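Local structure of Spermidine/putrescine ABC transporter, periplasmic binding protein (Treponema pallidum, 2V84) at residues V26-N31 and G265-D270; E94-S99 and L271-I276; S149-K154 and M160-D165; S215-D220 and A233-A238. The protein binds polyamines such as spermidine and putrescine, probably as the substrate receptor of an ABC transporter. One frame throughout, in Å; residues are numbered along the deposited sequence.

Interaction 1: V26-N31 and G265-D270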
# COMPACT_ATOMS: atom_id res chain seq x y z
N VAL A 26 -4.53 -11.33 25.65
CA VAL A 26 -5.04 -11.19 24.29
C VAL A 26 -4.59 -9.88 23.61
O VAL A 26 -4.68 -8.79 24.19
CB VAL A 26 -6.58 -11.37 24.20
CG1 VAL A 26 -7.33 -10.29 25.01
CG2 VAL A 26 -7.06 -11.38 22.74
N LEU A 27 -4.08 -10.02 22.38
CA LEU A 27 -3.75 -8.88 21.53
C LEU A 27 -4.87 -8.63 20.52
O LEU A 27 -5.22 -9.51 19.74
CB LEU A 27 -2.42 -9.11 20.82
CG LEU A 27 -1.95 -8.01 19.85
CD1 LEU A 27 -1.41 -6.81 20.61
CD2 LEU A 27 -0.92 -8.58 18.90
N TYR A 28 -5.42 -7.42 20.53
CA TYR A 28 -6.43 -7.00 19.57
C TYR A 28 -5.78 -6.32 18.35
O TYR A 28 -5.50 -5.12 18.40
CB TYR A 28 -7.39 -6.01 20.22
CG TYR A 28 -8.52 -6.59 21.05
CD1 TYR A 28 -8.27 -7.34 22.22
CD2 TYR A 28 -9.86 -6.36 20.69
CE1 TYR A 28 -9.32 -7.86 22.99
CE2 TYR A 28 -10.91 -6.87 21.45
CZ TYR A 28 -10.64 -7.61 22.60
OH TYR A 28 -11.69 -8.12 23.34
N LEU A 29 -5.58 -7.09 17.27
CA LEU A 29 -5.01 -6.57 16.01
C LEU A 29 -6.08 -6.17 15.01
O LEU A 29 -7.02 -6.93 14.73
CB LEU A 29 -4.08 -7.60 15.35
CG LEU A 29 -3.53 -7.34 13.94
CD1 LEU A 29 -2.63 -6.08 13.86
CD2 LEU A 29 -2.77 -8.54 13.45
N TYR A 30 -5.92 -4.97 14.46
CA TYR A 30 -6.79 -4.44 13.43
C TYR A 30 -5.97 -4.10 12.18
O TYR A 30 -5.21 -3.13 12.18
CB TYR A 30 -7.46 -3.20 13.96
CG TYR A 30 -8.73 -2.86 13.25
CD1 TYR A 30 -9.53 -3.86 12.71
CD2 TYR A 30 -9.16 -1.54 13.14
CE1 TYR A 30 -10.73 -3.56 12.05
CE2 TYR A 30 -10.35 -1.22 12.48
CZ TYR A 30 -11.12 -2.24 11.95
OH TYR A 30 -12.29 -1.96 11.29
N ASN A 31 -6.16 -4.87 11.10
CA ASN A 31 -5.31 -4.72 9.92
C ASN A 31 -6.12 -5.06 8.66
O ASN A 31 -7.28 -5.45 8.77
CB ASN A 31 -4.07 -5.62 10.08
CG ASN A 31 -2.98 -5.35 9.06
OD1 ASN A 31 -3.03 -4.39 8.30
ND2 ASN A 31 -1.98 -6.22 9.04
N GLY A 265 -5.99 4.64 23.86
CA GLY A 265 -6.77 3.77 24.74
C GLY A 265 -6.43 2.29 24.69
O GLY A 265 -7.16 1.47 25.26
N ALA A 266 -5.33 1.93 24.01
CA ALA A 266 -4.89 0.53 23.92
C ALA A 266 -4.74 -0.09 25.31
O ALA A 266 -4.04 0.47 26.17
CB ALA A 266 -3.56 0.44 23.16
N ARG A 267 -5.39 -1.25 25.51
CA ARG A 267 -5.41 -1.92 26.82
C ARG A 267 -4.18 -2.76 27.08
O ARG A 267 -3.81 -2.97 28.23
CB ARG A 267 -6.63 -2.85 26.95
CG ARG A 267 -7.98 -2.21 26.80
CD ARG A 267 -9.01 -3.33 26.71
NE ARG A 267 -10.34 -2.85 26.37
CZ ARG A 267 -10.92 -3.01 25.18
NH1 ARG A 267 -10.29 -3.64 24.18
NH2 ARG A 267 -12.15 -2.54 24.98
N ASN A 268 -3.56 -3.27 26.01
CA ASN A 268 -2.37 -4.10 26.11
C ASN A 268 -1.18 -3.56 25.32
O ASN A 268 -0.83 -4.11 24.28
CB ASN A 268 -2.67 -5.53 25.65
CG ASN A 268 -1.82 -6.57 26.37
OD1 ASN A 268 -0.63 -6.36 26.65
ND2 ASN A 268 -2.45 -7.70 26.68
N ARG A 269 -0.56 -2.49 25.82
CA ARG A 269 0.59 -1.90 25.14
C ARG A 269 1.78 -2.86 25.13
O ARG A 269 2.54 -2.89 24.16
CB ARG A 269 0.98 -0.55 25.77
CG ARG A 269 0.02 0.60 25.46
CD ARG A 269 0.37 1.86 26.24
NE ARG A 269 1.77 2.25 26.07
CZ ARG A 269 2.25 2.96 25.04
NH1 ARG A 269 1.45 3.40 24.08
NH2 ARG A 269 3.55 3.25 24.98
N ASP A 270 1.93 -3.64 26.19
CA ASP A 270 3.04 -4.61 26.27
C ASP A 270 3.01 -5.66 25.14
O ASP A 270 4.03 -5.95 24.53
CB ASP A 270 3.03 -5.30 27.63
CG ASP A 270 3.25 -4.33 28.78
OD1 ASP A 270 4.08 -3.41 28.64
OD2 ASP A 270 2.57 -4.49 29.81
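With CG beside its own backbone N (chi1 -58°) and the next two torsions both extended, Arg267 reaches outward until its guanidinium lies over the Tyr28 ring. NH1 sits above the centre of one ring face, its nearest ring atom being Tyr28 CE2 at 4.3 Å from Arg267 NH1. The cation-pi geometry is well centred but long: Arg267 CZ is 5.5 Å from the Tyr28 centroid and 15° off the ring normal, so the attraction is at most weak. Next along the chain, Asn268 swings its amide back toward the start of the strand. Its ND2 comes to 3.5 Å from Val26 O without forming a hydrogen bond, while OD1 caps the N-terminus of helix 269-279 by accepting from Leu271 N. The firmer tie is indirect. Asp75 takes the backbone N-H of Tyr28 on one carboxylate oxygen and that of Asn268 on the other, joining strand and helix start through one side chain. The contact thus places the N-capped beginning of a helix beside strand 26-32, the middle strand of a parallel sheet in the order 2-1-3, as in the alpha/beta lobes of type II periplasmic binding proteins.

Interaction 2: E94-S99 and L271-I276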
# COMPACT_ATOMS: atom_id res chain seq x y z
N GLU A 94 -1.01 6.68 20.21
CA GLU A 94 -0.20 6.75 21.45
C GLU A 94 1.26 6.69 21.10
O GLU A 94 1.62 6.05 20.11
CB GLU A 94 -0.52 5.60 22.39
CG GLU A 94 -1.96 5.66 22.87
CD GLU A 94 -2.23 4.78 24.05
OE1 GLU A 94 -1.39 3.93 24.39
OE2 GLU A 94 -3.32 4.94 24.67
N LYS A 95 2.08 7.38 21.89
CA LYS A 95 3.54 7.28 21.74
C LYS A 95 3.99 5.84 21.91
O LYS A 95 3.46 5.10 22.75
CB LYS A 95 4.27 8.22 22.73
CG LYS A 95 4.09 9.70 22.39
CD LYS A 95 4.97 10.62 23.26
CE LYS A 95 4.75 12.10 22.90
NZ LYS A 95 5.61 12.97 23.74
N ILE A 96 4.97 5.44 21.11
CA ILE A 96 5.53 4.10 21.14
C ILE A 96 6.83 4.14 21.93
O ILE A 96 7.59 5.10 21.83
CB ILE A 96 5.76 3.58 19.69
CG1 ILE A 96 4.39 3.42 19.00
CG2 ILE A 96 6.53 2.26 19.70
CD1 ILE A 96 4.43 2.96 17.54
N ASP A 97 7.04 3.13 22.77
CA ASP A 97 8.26 2.98 23.56
C ASP A 97 9.22 2.10 22.78
O ASP A 97 9.10 0.87 22.79
CB ASP A 97 7.94 2.37 24.94
CG ASP A 97 9.18 2.15 25.78
OD1 ASP A 97 10.29 2.58 25.39
OD2 ASP A 97 9.07 1.52 26.85
N LEU A 98 10.15 2.73 22.08
CA LEU A 98 11.00 1.99 21.17
C LEU A 98 11.99 1.08 21.89
O LEU A 98 12.60 0.20 21.27
CB LEU A 98 11.73 2.92 20.20
CG LEU A 98 10.90 3.73 19.20
CD1 LEU A 98 11.84 4.63 18.39
CD2 LEU A 98 10.04 2.85 18.29
N SER A 99 12.15 1.29 23.21
CA SER A 99 13.06 0.44 23.98
C SER A 99 12.47 -0.97 24.05
O SER A 99 13.20 -1.94 24.26
CB SER A 99 13.34 1.00 25.39
OG SER A 99 12.19 0.91 26.21
N LEU A 271 1.83 -6.20 24.85
CA LEU A 271 1.72 -7.12 23.72
C LEU A 271 1.77 -6.41 22.38
O LEU A 271 2.23 -6.99 21.39
CB LEU A 271 0.45 -7.99 23.81
CG LEU A 271 0.60 -9.31 24.55
CD1 LEU A 271 -0.70 -10.06 24.45
CD2 LEU A 271 1.74 -10.14 24.00
N ALA A 272 1.31 -5.17 22.32
CA ALA A 272 1.41 -4.40 21.07
C ALA A 272 2.87 -4.21 20.66
O ALA A 272 3.23 -4.42 19.52
CB ALA A 272 0.72 -3.07 21.20
N HIS A 273 3.71 -3.83 21.61
CA HIS A 273 5.13 -3.63 21.31
C HIS A 273 5.80 -4.96 20.97
O HIS A 273 6.65 -5.04 20.09
CB HIS A 273 5.85 -3.01 22.52
CG HIS A 273 5.53 -1.57 22.76
ND1 HIS A 273 4.41 -1.16 23.44
CD2 HIS A 273 6.18 -0.44 22.40
CE1 HIS A 273 4.39 0.16 23.52
NE2 HIS A 273 5.46 0.62 22.89
N ALA A 274 5.39 -6.01 21.68
CA ALA A 274 6.00 -7.33 21.53
C ALA A 274 5.69 -7.89 20.16
O ALA A 274 6.51 -8.58 19.56
CB ALA A 274 5.49 -8.28 22.63
N PHE A 275 4.51 -7.57 19.66
CA PHE A 275 4.16 -8.04 18.33
C PHE A 275 4.92 -7.30 17.24
O PHE A 275 5.40 -7.93 16.31
CB PHE A 275 2.66 -8.00 18.09
CG PHE A 275 2.28 -8.64 16.78
CD1 PHE A 275 2.06 -10.01 16.70
CD2 PHE A 275 2.20 -7.87 15.62
CE1 PHE A 275 1.73 -10.61 15.48
CE2 PHE A 275 1.88 -8.45 14.39
CZ PHE A 275 1.64 -9.82 14.33
N ILE A 276 5.08 -5.98 17.36
CA ILE A 276 5.87 -5.23 16.39
C ILE A 276 7.31 -5.76 16.40
O ILE A 276 7.93 -5.95 15.34
CB ILE A 276 5.88 -3.69 16.73
CG1 ILE A 276 4.43 -3.14 16.73
CG2 ILE A 276 6.78 -2.91 15.76
CD1 ILE A 276 4.31 -1.71 17.28
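His273 and Asp97 are joined by the one hydrogen bond across this contact: the backbone N-H of Asp97 points at His273 NE2 over 3.0 Å, with an N-H...N angle of 159°. The donor lies only 12° out of the imidazole plane, so the ring nitrogen is met edge-on. The other ring nitrogen, ND1, is bonded to Arg269 O, one turn back in the same helix. A carbonyl partner there and an N-H donor at NE2 are consistent with a neutral histidine protonated at ND1, and the two bonds together fix the rotation of the ring. His273 CD2 also comes within 3.2 Å of Asp97 O.

This is the side of helix 269-279 that faces the loop after strand 93-94, and the loop folds here into an Asx turn. Asp97 CG stands anti to the backbone N (chi1 178°), directing OD1 forward to two donors on one face of the carboxylate: Ser99 N at 3.1 Å from Asp97 OD1, and Ser99 OG at 2.7 Å from the same oxygen.

Apolar contact is supplied by Ile96, whose CG2 branch passes obliquely by the ring, 3.7 Å from His273 NE2. Ile262, from the strand paired with 93-94, touches both Ile96 and His273. A second link lies at the helix start, where Arg269 forms a salt bridge with Glu94 and a hydrogen bond to Lys95 O.

Interaction 3: S149-K154 and M160-D165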
# COMPACT_ATOMS: atom_id res chain seq x y z
N SER A 149 0.77 6.05 -19.52
CA SER A 149 0.06 6.41 -20.72
C SER A 149 -0.48 5.17 -21.42
O SER A 149 -1.16 5.28 -22.44
CB SER A 149 0.94 7.23 -21.65
OG SER A 149 1.06 8.57 -21.12
N ILE A 150 -0.18 3.99 -20.89
CA ILE A 150 -0.73 2.75 -21.46
C ILE A 150 -2.27 2.79 -21.36
O ILE A 150 -2.99 2.19 -22.15
CB ILE A 150 -0.16 1.48 -20.76
CG1 ILE A 150 -0.53 0.22 -21.56
CG2 ILE A 150 -0.61 1.40 -19.27
CD1 ILE A 150 0.40 -0.96 -21.32
N PHE A 151 -2.77 3.54 -20.39
CA PHE A 151 -4.22 3.65 -20.23
C PHE A 151 -4.91 4.56 -21.25
O PHE A 151 -6.14 4.59 -21.32
CB PHE A 151 -4.56 4.00 -18.77
CG PHE A 151 -4.18 2.90 -17.81
CD1 PHE A 151 -4.91 1.71 -17.79
CD2 PHE A 151 -3.09 3.06 -16.93
CE1 PHE A 151 -4.57 0.68 -16.92
CE2 PHE A 151 -2.74 2.04 -16.06
CZ PHE A 151 -3.48 0.84 -16.06
N SER A 152 -4.13 5.27 -22.07
CA SER A 152 -4.70 6.07 -23.14
C SER A 152 -4.75 5.30 -24.47
O SER A 152 -5.13 5.87 -25.50
CB SER A 152 -3.93 7.37 -23.27
OG SER A 152 -2.71 7.10 -23.93
N ARG A 153 -4.40 4.01 -24.45
CA ARG A 153 -4.40 3.18 -25.66
C ARG A 153 -5.80 2.78 -26.08
O ARG A 153 -6.42 1.93 -25.46
CB ARG A 153 -3.56 1.92 -25.45
CG ARG A 153 -2.10 2.25 -25.46
CD ARG A 153 -1.23 1.06 -25.57
NE ARG A 153 -1.49 0.16 -26.71
CZ ARG A 153 -0.69 -0.86 -26.97
NH1 ARG A 153 0.38 -1.04 -26.22
NH2 ARG A 153 -0.93 -1.68 -27.98
N LYS A 154 -6.29 3.40 -27.15
CA LYS A 154 -7.62 3.14 -27.69
C LYS A 154 -7.83 1.73 -28.25
O LYS A 154 -8.95 1.23 -28.22
CB LYS A 154 -8.05 4.23 -28.69
CG LYS A 154 -8.34 5.56 -27.96
CD LYS A 154 -9.20 6.55 -28.76
CE LYS A 154 -9.19 7.92 -28.07
NZ LYS A 154 -10.09 8.95 -28.68
N MET A 160 -9.22 -2.76 -20.04
CA MET A 160 -8.33 -2.23 -19.01
C MET A 160 -9.13 -1.77 -17.80
O MET A 160 -10.31 -1.44 -17.92
CB MET A 160 -7.52 -1.06 -19.57
CG MET A 160 -6.66 -1.46 -20.79
SD MET A 160 -5.45 -0.19 -21.24
CE MET A 160 -6.53 1.08 -21.91
N SER A 161 -8.48 -1.77 -16.64
CA SER A 161 -9.02 -1.12 -15.45
C SER A 161 -7.94 -0.31 -14.75
O SER A 161 -6.72 -0.57 -14.91
CB SER A 161 -9.61 -2.16 -14.47
OG SER A 161 -8.61 -2.98 -13.87
N MET A 162 -8.38 0.70 -13.99
CA MET A 162 -7.53 1.37 -13.05
C MET A 162 -8.13 1.15 -11.68
O MET A 162 -9.29 0.72 -11.56
CB MET A 162 -7.36 2.87 -13.39
CG MET A 162 -6.55 3.10 -14.70
SD MET A 162 -6.13 4.82 -14.92
CE MET A 162 -4.73 4.94 -13.82
N MET A 163 -7.36 1.45 -10.64
CA MET A 163 -7.80 1.19 -9.28
C MET A 163 -8.87 2.17 -8.81
O MET A 163 -8.87 3.33 -9.22
CB MET A 163 -6.62 1.17 -8.31
CG MET A 163 -5.75 -0.06 -8.45
SD MET A 163 -4.77 -0.38 -6.96
CE MET A 163 -3.53 0.88 -7.10
N ASP A 164 -9.77 1.69 -7.94
CA ASP A 164 -10.86 2.48 -7.40
C ASP A 164 -10.29 3.15 -6.15
O ASP A 164 -10.71 2.91 -5.01
CB ASP A 164 -12.04 1.57 -7.05
CG ASP A 164 -13.31 2.34 -6.73
OD1 ASP A 164 -13.27 3.59 -6.58
OD2 ASP A 164 -14.36 1.67 -6.58
N ASP A 165 -9.27 3.97 -6.38
CA ASP A 165 -8.62 4.68 -5.31
C ASP A 165 -8.19 6.05 -5.82
O ASP A 165 -7.42 6.14 -6.78
CB ASP A 165 -7.40 3.92 -4.78
CG ASP A 165 -6.78 4.61 -3.57
OD1 ASP A 165 -7.24 4.38 -2.42
OD2 ASP A 165 -5.86 5.43 -3.74
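A Met-aromatic cluster, in which Met162 lies over one face of the Phe151 ring and Met160 approaches it obliquely, packs the start of segment 160-165 against a 3-10 turn; the segment leads to Asp165, which is predicted to bind spermidine. Met162 supplies the more direct contact. Its CG stands 3.7 Å from the centroid of the Phe151 ring and just 9° off the normal, a CH-pi contact over the centre of the face. Met162 SD follows over the same face at 4.2 Å from the Phe151 centroid, and the bend at chi3 (80°) carries CE toward CD2 and CE2 of the ring. CG2 of Ile150, the preceding residue, lies against the opposite face, offset toward its rim, so the ring has side-chain contacts on both faces.

Met160 SD is 5.0 Å from the Phe151 centroid, 57° off the normal; the same sulfur lies 3.5 Å from Ile150 O. The methyl end then tucks under the backbone of the 3-10 turn, with Met160 CE 3.6 Å from Phe151 O and 3.7 Å from Arg153 O.

These residues join the turn that follows strand 125-137 to strand 160-162, which lies between the parallel strands 204-207 and 223-226 of a mixed sheet; Leu204 and Val223 also touch Phe151 and Met160. Phe151 CE1 lies close to the strand backbone, 3.2 Å from Ser161 O. The turn itself is stitched by Ser149 O, which accepts from both Ser152 N and Ser152 OG, the hydroxyl at 2.8 Å from Ser149 O on a lone pair. Farther along, Asp165 caps the next helix through Glu168 N.

Interaction 4: S215-D220 and A233-A238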
# COMPACT_ATOMS: atom_id res chain seq x y z
N SER A 215 -10.22 -10.63 -13.05
CA SER A 215 -10.53 -10.23 -14.42
C SER A 215 -9.28 -10.24 -15.29
O SER A 215 -9.34 -10.53 -16.49
CB SER A 215 -11.20 -8.85 -14.44
OG SER A 215 -12.44 -8.88 -13.75
N PHE A 216 -8.15 -9.92 -14.67
CA PHE A 216 -6.89 -10.05 -15.39
C PHE A 216 -6.55 -11.53 -15.65
O PHE A 216 -6.09 -11.89 -16.74
CB PHE A 216 -5.76 -9.31 -14.65
CG PHE A 216 -4.46 -9.34 -15.38
CD1 PHE A 216 -4.14 -8.35 -16.31
CD2 PHE A 216 -3.56 -10.40 -15.18
CE1 PHE A 216 -2.94 -8.41 -17.01
CE2 PHE A 216 -2.36 -10.46 -15.88
CZ PHE A 216 -2.05 -9.46 -16.80
N ALA A 217 -6.82 -12.40 -14.67
CA ALA A 217 -6.56 -13.84 -14.82
C ALA A 217 -7.40 -14.49 -15.91
O ALA A 217 -6.90 -15.40 -16.61
CB ALA A 217 -6.74 -14.58 -13.48
N SER A 218 -8.64 -14.06 -16.08
CA SER A 218 -9.52 -14.62 -17.13
C SER A 218 -9.14 -14.15 -18.54
O SER A 218 -9.46 -14.80 -19.52
CB SER A 218 -10.99 -14.29 -16.85
OG SER A 218 -11.20 -12.89 -16.87
N GLY A 219 -8.48 -13.01 -18.64
CA GLY A 219 -8.18 -12.40 -19.94
C GLY A 219 -9.13 -11.25 -20.24
O GLY A 219 -9.01 -10.61 -21.29
N ASP A 220 -10.06 -10.99 -19.32
CA ASP A 220 -11.05 -9.92 -19.48
C ASP A 220 -10.39 -8.55 -19.49
O ASP A 220 -10.75 -7.69 -20.30
CB ASP A 220 -12.08 -9.96 -18.36
CG ASP A 220 -13.17 -10.98 -18.59
OD1 ASP A 220 -13.11 -11.75 -19.58
OD2 ASP A 220 -14.09 -11.01 -17.74
N ALA A 233 -1.07 -13.91 -7.20
CA ALA A 233 -1.83 -14.88 -6.38
C ALA A 233 -2.98 -15.46 -7.17
O ALA A 233 -3.32 -16.65 -7.04
CB ALA A 233 -2.33 -14.21 -5.10
N GLU A 234 -3.56 -14.63 -8.03
CA GLU A 234 -4.79 -14.96 -8.73
C GLU A 234 -4.61 -15.64 -10.08
O GLU A 234 -5.57 -16.16 -10.66
CB GLU A 234 -5.59 -13.68 -8.90
CG GLU A 234 -7.02 -13.90 -9.29
CD GLU A 234 -7.94 -13.93 -8.11
OE1 GLU A 234 -7.69 -13.16 -7.14
OE2 GLU A 234 -8.91 -14.71 -8.16
N THR A 235 -3.39 -15.63 -10.60
CA THR A 235 -3.11 -16.26 -11.90
C THR A 235 -2.28 -17.51 -11.66
O THR A 235 -1.31 -17.45 -10.90
CB THR A 235 -2.35 -15.28 -12.85
OG1 THR A 235 -3.21 -14.19 -13.20
CG2 THR A 235 -1.94 -15.98 -14.14
N PRO A 236 -2.63 -18.64 -12.31
CA PRO A 236 -1.86 -19.87 -12.08
C PRO A 236 -0.38 -19.65 -12.37
O PRO A 236 -0.04 -18.88 -13.26
CB PRO A 236 -2.45 -20.87 -13.10
CG PRO A 236 -3.31 -20.08 -14.02
CD PRO A 236 -3.73 -18.85 -13.27
N GLU A 237 0.48 -20.32 -11.61
CA GLU A 237 1.93 -20.16 -11.72
C GLU A 237 2.44 -20.41 -13.15
O GLU A 237 3.39 -19.76 -13.61
CB GLU A 237 2.65 -21.08 -10.74
CG GLU A 237 3.95 -20.52 -10.16
CD GLU A 237 4.91 -21.62 -9.76
OE1 GLU A 237 5.47 -22.28 -10.66
OE2 GLU A 237 5.12 -21.83 -8.53
N ALA A 238 1.79 -21.35 -13.84
CA ALA A 238 2.10 -21.67 -15.23
C ALA A 238 2.03 -20.46 -16.15
O ALA A 238 2.74 -20.39 -17.16
CB ALA A 238 1.16 -22.77 -15.74
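The Phe216 ring meets Thr235 at its edge: Thr235 OG1 lies near the ring plane, 4.3 Å from Phe216 CD2. Phe231 makes an edge-to-face stack with the same ring, and Ala135, Asn137 and Ile243 of the sheet beneath also touch it. With CG anti to the backbone N (chi1 -176°), the Phe216 ring is sent off the helix to this place.

The closest approach belongs to the small residue beside it. Ala217 CB points at the other segment and lies 3.4 Å from Glu234 O and 3.6 Å from Thr235 OG1. Because only a methyl intervenes, the backbones come near, with Ala217 CA 5.1 Å from Thr235 CA. At the outer margin, the aliphatic part of Glu234 lies alongside, its CG 4.3 Å from Ala217 CB. No hydrogen bond crosses between the segments. The Thr235 hydroxyl instead turns back to Phe231 O, one turn earlier, in a weak bond, and its torsion (chi1 -66°) sets OG1 beside the backbone N while CG2 stands anti to it.

The first helix finishes close by. Ser218 OG donates to Ser215 O over 3.0 Å, from above the carbonyl plane, and Gly219 leaves the helix with a positive phi (102°).

The C-terminal ends of helices 212-218 and 228-234, joined in sequence through strand 223-226, thus meet directly, with Phe216 packed on the mixed sheet of an alpha/beta lobe.

Segment 26-31, on strand 26-32 near the N terminus, opens the long loop that interaction 1 closes at 265-270. Before that closure, 94-99 begins the loop of interaction 2, which ends one step later at 271-276; the two therefore cross, touch each other, and share helix 269-279, tying the parallel sheet and the loop after strand 93-94 to one helix. Both long loops contain interactions 3 and 4, two short local closures in series: 149-154 with 160-165, then 215-220 with 233-238. Their centres are 18 Å apart, around the mixed sheet, whereas interaction 3 lies about 40 Å, centre to centre, from interactions 1 and 2, across the centre of the chain.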